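Local coordinates for protein Maltose/maltodextrin transport permease homologue (PDB 6FFL) that binds maltotriose through the solute-binding domain that makes up this chain, which is fused to a membrane subunit probably serving maltose/maltodextrin uptake, at residues V309-N313 against L314-E318. Residues are numbered along the deposited sequence; the frame is centred on the assembly and turned at random.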
loop_
_atom_site.group_PDB
_atom_site.type_symbol
_atom_site.label_atom_id
_atom_site.label_comp_id
_atom_site.label_asym_id
_atom_site.label_seq_id
_atom_site.Cartn_x
_atom_site.Cartn_y
_atom_site.Cartn_z
ATOM N N VAL A 309 -13.611 -0.050 -0.568
ATOM C CA VAL A 309 -12.616 -0.771 -1.359
ATOM C C VAL A 309 -13.254 -1.912 -2.148
ATOM O O VAL A 309 -14.390 -2.320 -1.876
ATOM C CB VAL A 309 -11.475 -1.292 -0.461
ATOM C CG1 VAL A 309 -10.731 -0.111 0.176
ATOM C CG2 VAL A 309 -12.008 -2.235 0.610
ATOM N N LEU A 310 -12.514 -2.435 -3.124
ATOM C CA LEU A 310 -13.014 -3.464 -4.035
ATOM C C LEU A 310 -12.830 -4.858 -3.433
ATOM O O LEU A 310 -11.691 -5.248 -3.149
ATOM C CB LEU A 310 -12.268 -3.382 -5.361
ATOM C CG LEU A 310 -12.665 -4.361 -6.464
ATOM C CD1 LEU A 310 -14.063 -4.056 -6.973
ATOM C CD2 LEU A 310 -11.621 -4.325 -7.586
ATOM N N PRO A 311 -13.889 -5.655 -3.278
ATOM C CA PRO A 311 -13.715 -7.023 -2.763
ATOM C C PRO A 311 -12.787 -7.855 -3.634
ATOM O O PRO A 311 -12.704 -7.679 -4.851
ATOM C CB PRO A 311 -15.141 -7.603 -2.795
ATOM C CG PRO A 311 -16.018 -6.389 -2.626
ATOM C CD PRO A 311 -15.315 -5.306 -3.420
ATOM N N SER A 312 -12.128 -8.817 -2.993
ATOM C CA SER A 312 -11.359 -9.805 -3.733
ATOM C C SER A 312 -12.235 -10.926 -4.279
ATOM O O SER A 312 -11.887 -11.542 -5.292
ATOM C CB SER A 312 -10.277 -10.390 -2.829
ATOM O OG SER A 312 -10.861 -10.966 -1.679
ATOM N N ASN A 313 -13.354 -11.225 -3.618
ATOM C CA ASN A 313 -14.235 -12.284 -4.090
ATOM C C ASN A 313 -14.993 -11.805 -5.327
ATOM O O ASN A 313 -15.566 -10.715 -5.328
ATOM C CB ASN A 313 -15.205 -12.693 -2.983
ATOM C CG ASN A 313 -16.162 -13.775 -3.428
ATOM O OD1 ASN A 313 -17.109 -13.511 -4.161
ATOM N ND2 ASN A 313 -15.907 -15.013 -2.993
ATOM N N LEU A 314 -14.967 -12.613 -6.390
ATOM C CA LEU A 314 -15.487 -12.163 -7.677
ATOM C C LEU A 314 -17.000 -11.995 -7.643
ATOM O O LEU A 314 -17.523 -11.000 -8.156
ATOM C CB LEU A 314 -15.072 -13.140 -8.786
ATOM C CG LEU A 314 -13.543 -13.264 -8.973
ATOM C CD1 LEU A 314 -13.177 -14.313 -10.013
ATOM C CD2 LEU A 314 -12.900 -11.912 -9.320
ATOM N N GLN A 315 -17.727 -12.950 -7.048
ATOM C CA GLN A 315 -19.178 -12.805 -6.983
ATOM C C GLN A 315 -19.600 -11.646 -6.080
ATOM O O GLN A 315 -20.652 -11.037 -6.313
ATOM C CB GLN A 315 -19.841 -14.103 -6.508
ATOM C CG GLN A 315 -21.386 -14.129 -6.661
ATOM C CD GLN A 315 -21.870 -13.867 -8.088
ATOM O OE1 GLN A 315 -21.184 -14.164 -9.057
ATOM N NE2 GLN A 315 -23.085 -13.321 -8.212
ATOM N N ALA A 316 -18.812 -11.332 -5.051
ATOM C CA ALA A 316 -19.163 -10.216 -4.169
ATOM C C ALA A 316 -19.204 -8.889 -4.922
ATOM O O ALA A 316 -19.900 -7.955 -4.500
ATOM C CB ALA A 316 -18.167 -10.114 -3.011
ATOM N N ARG A 317 -18.465 -8.785 -6.028
ATOM C CA ARG A 317 -18.443 -7.563 -6.821
ATOM C C ARG A 317 -19.754 -7.305 -7.549
ATOM O O ARG A 317 -19.924 -6.215 -8.106
ATOM C CB ARG A 317 -17.302 -7.623 -7.828
ATOM C CG ARG A 317 -15.917 -7.693 -7.182
ATOM C CD ARG A 317 -14.823 -7.804 -8.213
ATOM N NE ARG A 317 -13.505 -7.811 -7.578
ATOM C CZ ARG A 317 -12.358 -7.962 -8.229
ATOM N NH1 ARG A 317 -12.356 -8.130 -9.545
ATOM N NH2 ARG A 317 -11.211 -7.943 -7.557
ATOM N N GLU A 318 -20.672 -8.273 -7.578
ATOM C CA GLU A 318 -21.987 -8.037 -8.165
ATOM C C GLU A 318 -22.952 -7.346 -7.204
ATOM O O GLU A 318 -24.076 -7.015 -7.603
ATOM C CB GLU A 318 -22.578 -9.367 -8.659
ATOM C CG GLU A 318 -21.718 -10.081 -9.698
ATOM C CD GLU A 318 -21.582 -9.306 -11.010
ATOM O OE1 GLU A 318 -20.847 -9.782 -11.904
ATOM O OE2 GLU A 318 -22.216 -8.239 -11.159
#
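At the turn from the short strand 310-311 into the 3-10 segment 316-318, R317 and N313 fold the chain back on itself. The R317 guanidinium meets the P311 carbonyl side-on: NE lies 2.8 Å from P311 O with an N-H...O angle of 158°, and NH2 lies 3.1 Å from the same O, more bent at 139°. That oxygen lies in the guanidinium plane, and the paired donors hold the group in rotation. The side chain reaches it because it runs extended from CG to NE. L310 crosses it at about a right angle, with CD2 3.6 Å above one face, displaced from the centre of the group; L314 CD2 lies over the opposite face. NH2 also forms a salt bridge with D94, tying the turn to a neighbouring loop. A second bond comes from N313: its chi1 of 179° sets CG beside its own carbonyl carbon and turns OD1 toward A316 N, 2.9 Å away, which it accepts on a lone pair. P311 CB and A316 CB touch at 3.9 Å, and both side chains also rest on helix 297-307. The asparagine bond resembles the side-chain N-cap of a short 3-10 turn, here just after strand 310-311 of a solute-binding protein.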